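Local coordinates for CRISPR-associated protein CasA/Cse1 (Thermus thermophilus, PDB 4AN8) that probably serves in CRISPR adaptive immunity as a subunit of the Cascade ribonucleoprotein complex, which uses CRISPR RNA to target invading nucleic acids, at residues A[316-319]-A[320-324]; A[393-396]-A[397-401]. All coordinates share one frame; numbering follows the deposited sequence.

Interaction 1 (A[316-319]-A[320-324]); sequences GKVA and ATLEH
Val318 overlaps Leu322 through a single methyl: its CG1 sits 3.8 Å from Leu322 CD2 and is almost as close to Leu322 CG and CB. The two side chains cross at about a right angle. That CG1 is the branch making the contact follows from the first torsion of Val318, which sets it opposite the backbone N (chi1 -175°) and beside the carbonyl carbon, leaning toward the helix that follows. Leu322 meets it with CG likewise turned away from its own N, and its CB also rests 3.5 Å from the carbonyl oxygen of Ala319. Around this small apolar patch the chain changes from an extended loop into helix 320-333, with Ala319 at the N-cap position. Alanine has no polar side chain with which to cap the first turn, so the residue contributes its backbone instead: Glu323 N donates to Ala319 O at 2.9 Å, lying in the carbonyl plane with an N-H...O angle of 162°, and this starts the helical pattern. One residue further on, His324 N donates to Ala320 O at 2.7 Å. A water bridges loop and helix on the Glu323 flank, donating to Val318 O at 2.6 Å and to Glu323 OE1 at 3.0 Å; the extended Glu323 chain carries its carboxylate out on the flank of the first turn, where the negative charge would be expected to suit the helix dipole. Val318 O is thus held twice, by the water and by the guanidinium NH1 of Arg278. Thr321 ties the turn to the strand beside it: its OG1, 4.1 Å from Ala319 CB, hydrogen-bonds Phe192 O on strand 191-195, while its backbone bonds to Pro280. His324 NE2 is hydrogen-bonded to Leu204 O.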
loop_
_atom_site.group_PDB
_atom_site.type_symbol
_atom_site.label_atom_id
_atom_site.label_comp_id
_atom_site.label_asym_id
_atom_site.label_seq_id
_atom_site.Cartn_x
_atom_site.Cartn_y
_atom_site.Cartn_z
ATOM N N GLY A 316 7.027 -3.869 -17.309
ATOM C CA GLY A 316 6.316 -3.324 -16.156
ATOM C C GLY A 316 6.594 -1.851 -15.884
ATOM O O GLY A 316 7.285 -1.193 -16.658
ATOM N N LYS A 317 6.038 -1.329 -14.790
ATOM C CA LYS A 317 6.434 -0.006 -14.293
ATOM C C LYS A 317 6.658 0.049 -12.781
ATOM O O LYS A 317 5.791 -0.307 -12.000
ATOM C CB LYS A 317 5.434 1.060 -14.717
ATOM C CG LYS A 317 5.771 1.672 -16.036
ATOM C CD LYS A 317 4.522 2.084 -16.752
ATOM C CE LYS A 317 4.821 2.415 -18.197
ATOM N NZ LYS A 317 3.557 2.515 -18.964
ATOM N N VAL A 318 7.835 0.514 -12.391
ATOM C CA VAL A 318 8.178 0.708 -10.995
ATOM C C VAL A 318 7.358 1.864 -10.413
ATOM O O VAL A 318 6.979 2.801 -11.119
ATOM C CB VAL A 318 9.670 1.003 -10.872
ATOM C CG1 VAL A 318 10.086 1.101 -9.426
ATOM C CG2 VAL A 318 10.467 -0.089 -11.564
ATOM N N ALA A 319 7.030 1.789 -9.136
ATOM C CA ALA A 319 6.368 2.923 -8.502
ATOM C C ALA A 319 7.353 4.096 -8.505
ATOM O O ALA A 319 8.557 3.896 -8.238
ATOM C CB ALA A 319 5.963 2.567 -7.064
ATOM N N ALA A 320 6.844 5.301 -8.794
ATOM C CA ALA A 320 7.663 6.521 -8.804
ATOM C C ALA A 320 8.343 6.796 -7.450
ATOM O O ALA A 320 9.521 7.185 -7.409
ATOM C CB ALA A 320 6.829 7.762 -9.279
ATOM N N THR A 321 7.618 6.581 -6.349
ATOM C CA THR A 321 8.230 6.720 -5.026
ATOM C C THR A 321 9.453 5.834 -4.884
ATOM O O THR A 321 10.453 6.239 -4.300
ATOM C CB THR A 321 7.244 6.428 -3.851
ATOM O OG1 THR A 321 6.714 5.083 -3.960
ATOM C CG2 THR A 321 6.088 7.474 -3.823
ATOM N N LEU A 322 9.378 4.613 -5.392
ATOM C CA LEU A 322 10.512 3.675 -5.290
ATOM C C LEU A 322 11.644 4.104 -6.239
ATOM O O LEU A 322 12.813 4.064 -5.884
ATOM C CB LEU A 322 10.067 2.235 -5.581
ATOM C CG LEU A 322 11.168 1.152 -5.643
ATOM C CD1 LEU A 322 11.953 1.131 -4.342
ATOM C CD2 LEU A 322 10.606 -0.235 -5.931
ATOM N N GLU A 323 11.293 4.553 -7.431
ATOM C CA GLU A 323 12.310 5.081 -8.339
ATOM C C GLU A 323 13.014 6.271 -7.701
ATOM O O GLU A 323 14.233 6.366 -7.734
ATOM C CB GLU A 323 11.716 5.459 -9.694
ATOM C CG GLU A 323 12.756 5.802 -10.748
ATOM C CD GLU A 323 12.156 5.993 -12.146
ATOM O OE1 GLU A 323 10.915 6.093 -12.264
ATOM O OE2 GLU A 323 12.924 6.041 -13.135
ATOM N N HIS A 324 12.235 7.171 -7.107
ATOM C CA HIS A 324 12.775 8.386 -6.475
ATOM C C HIS A 324 13.634 8.051 -5.243
ATOM O O HIS A 324 14.742 8.560 -5.103
ATOM C CB HIS A 324 11.626 9.330 -6.111
ATOM C CG HIS A 324 11.984 10.391 -5.122
ATOM N ND1 HIS A 324 12.685 11.526 -5.462
ATOM C CD2 HIS A 324 11.713 10.505 -3.800
ATOM C CE1 HIS A 324 12.823 12.295 -4.400
ATOM N NE2 HIS A 324 12.241 11.699 -3.375
HETATM O O HOH W 1 8.213 4.817 -12.078
#

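Interaction 2 (A[393-396]-A[397-401])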
loop_
_atom_site.group_PDB
_atom_site.type_symbol
_atom_site.label_atom_id
_atom_site.label_comp_id
_atom_site.label_asym_id
_atom_site.label_seq_id
_atom_site.Cartn_x
_atom_site.Cartn_y
_atom_site.Cartn_z
ATOM N N LYS A 393 4.599 -27.910 -7.271
ATOM C CA LYS A 393 3.155 -27.984 -7.472
ATOM C C LYS A 393 2.777 -29.244 -8.268
ATOM O O LYS A 393 1.753 -29.887 -8.009
ATOM C CB LYS A 393 2.644 -26.727 -8.184
ATOM C CG LYS A 393 1.155 -26.727 -8.507
ATOM C CD LYS A 393 0.811 -25.522 -9.376
ATOM C CE LYS A 393 -0.676 -25.442 -9.705
ATOM N NZ LYS A 393 -1.548 -25.237 -8.494
ATOM N N HIS A 394 3.600 -29.593 -9.242
ATOM C CA HIS A 394 3.309 -30.755 -10.058
ATOM C C HIS A 394 3.495 -32.015 -9.215
ATOM O O HIS A 394 2.675 -32.938 -9.251
ATOM C CB HIS A 394 4.212 -30.796 -11.292
ATOM C CG HIS A 394 3.979 -31.987 -12.169
ATOM N ND1 HIS A 394 4.923 -32.974 -12.350
ATOM C CD2 HIS A 394 2.900 -32.360 -12.897
ATOM C CE1 HIS A 394 4.441 -33.897 -13.166
ATOM N NE2 HIS A 394 3.215 -33.549 -13.510
ATOM N N LEU A 395 4.573 -32.034 -8.447
ATOM C CA LEU A 395 4.823 -33.125 -7.524
ATOM C C LEU A 395 3.595 -33.337 -6.622
ATOM O O LEU A 395 3.095 -34.459 -6.500
ATOM C CB LEU A 395 6.066 -32.821 -6.703
ATOM C CG LEU A 395 6.840 -33.997 -6.116
ATOM C CD1 LEU A 395 8.059 -33.508 -5.332
ATOM C CD2 LEU A 395 5.939 -34.795 -5.226
ATOM N N ALA A 396 3.088 -32.258 -6.019
ATOM C CA ALA A 396 1.934 -32.346 -5.122
ATOM C C ALA A 396 0.707 -32.904 -5.828
ATOM O O ALA A 396 -0.047 -33.682 -5.249
ATOM C CB ALA A 396 1.612 -30.978 -4.492
ATOM N N GLN A 397 0.506 -32.509 -7.081
ATOM C CA GLN A 397 -0.578 -33.070 -7.890
ATOM C C GLN A 397 -0.428 -34.585 -8.104
ATOM O O GLN A 397 -1.402 -35.332 -7.978
ATOM C CB GLN A 397 -0.657 -32.364 -9.243
ATOM C CG GLN A 397 -1.462 -31.090 -9.230
ATOM C CD GLN A 397 -1.094 -30.159 -10.369
ATOM O OE1 GLN A 397 -0.287 -30.508 -11.237
ATOM N NE2 GLN A 397 -1.671 -28.966 -10.369
ATOM N N GLU A 398 0.789 -35.031 -8.435
ATOM C CA GLU A 398 1.039 -36.455 -8.662
ATOM C C GLU A 398 0.901 -37.272 -7.356
ATOM O O GLU A 398 0.426 -38.409 -7.368
ATOM C CB GLU A 398 2.407 -36.677 -9.308
ATOM C CG GLU A 398 2.522 -36.151 -10.727
ATOM C CD GLU A 398 1.779 -37.012 -11.751
ATOM O OE1 GLU A 398 0.531 -36.958 -11.790
ATOM O OE2 GLU A 398 2.449 -37.737 -12.525
ATOM N N VAL A 399 1.309 -36.695 -6.230
ATOM C CA VAL A 399 1.080 -37.354 -4.954
ATOM C C VAL A 399 -0.408 -37.557 -4.730
ATOM O O VAL A 399 -0.855 -38.684 -4.511
ATOM C CB VAL A 399 1.700 -36.593 -3.767
ATOM C CG1 VAL A 399 1.076 -37.062 -2.449
ATOM C CG2 VAL A 399 3.213 -36.785 -3.767
ATOM N N ALA A 400 -1.176 -36.474 -4.811
ATOM C CA ALA A 400 -2.615 -36.557 -4.597
ATOM C C ALA A 400 -3.259 -37.626 -5.478
ATOM O O ALA A 400 -4.085 -38.400 -5.012
ATOM C CB ALA A 400 -3.271 -35.217 -4.831
ATOM N N LYS A 401 -2.875 -37.675 -6.748
ATOM C CA LYS A 401 -3.451 -38.649 -7.672
ATOM C C LYS A 401 -3.063 -40.086 -7.314
ATOM O O LYS A 401 -3.886 -41.003 -7.409
ATOM C CB LYS A 401 -3.047 -38.338 -9.115
ATOM C CG LYS A 401 -3.550 -36.993 -9.611
ATOM C CD LYS A 401 -2.979 -36.646 -10.975
ATOM C CE LYS A 401 -3.479 -37.606 -12.043
ATOM N NZ LYS A 401 -3.076 -37.176 -13.413
#
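Glu398 lays its CG over one face of the His394 ring, 4.1 Å from the ring centroid and 23° off the normal, a CH-pi contact displaced toward the rim. The two side chains run side by side, and a bend at chi2 (-74°) turns the Glu398 carboxylate to within 24° of the ring plane. Beneath them the main chain satisfies its own polar atoms in the regular i to i+4 alpha-helical pattern. Lys393 O accepts from Gln397 N at 3.0 Å, His394 O from Glu398 N at 2.9 Å, Leu395 O from Val399 N at 2.9 Å and Ala396 O from Ala400 N at 3.0 Å. Gln397 O continues the series by accepting from Lys401 N. Lys401 NZ and Glu398 OE1 form a long salt bridge of 4.0 Å, and the lysine is poorly ordered. Gln397 reaches back along the helix at a slant to Lys393, its NE2 3.7 Å from Lys393 CE, a contact without a hydrogen bond. On the buried flank Leu395 CD2 meets Val399 CG2 at 3.7 Å. That flank faces the C-terminal helical bundle: Leu395 and Val399 pack between helices 453-476 and 483-499, touching Trp469, Phe493, Ala485 and Leu476, while Ala400 turns to Leu423 and Ala424 on helix 417-426.

Interaction 1 closes before interaction 2 opens along the chain, and the two do not touch: their centres are 38 Å apart and their nearest atoms about 24 Å. The 316-324 stretch lies near the middle of the molecule, about 13 Å from the chain centre, where a loop turns into a helix beside strand 191-195. Residues 393-401 lie about 35 Å from that centre, near the far end of the long helix 372-403 in the C-terminal bundle. One contact thus belongs to the beginning of a helix in the body of the protein, the other to the last turns of a helix in the bundle.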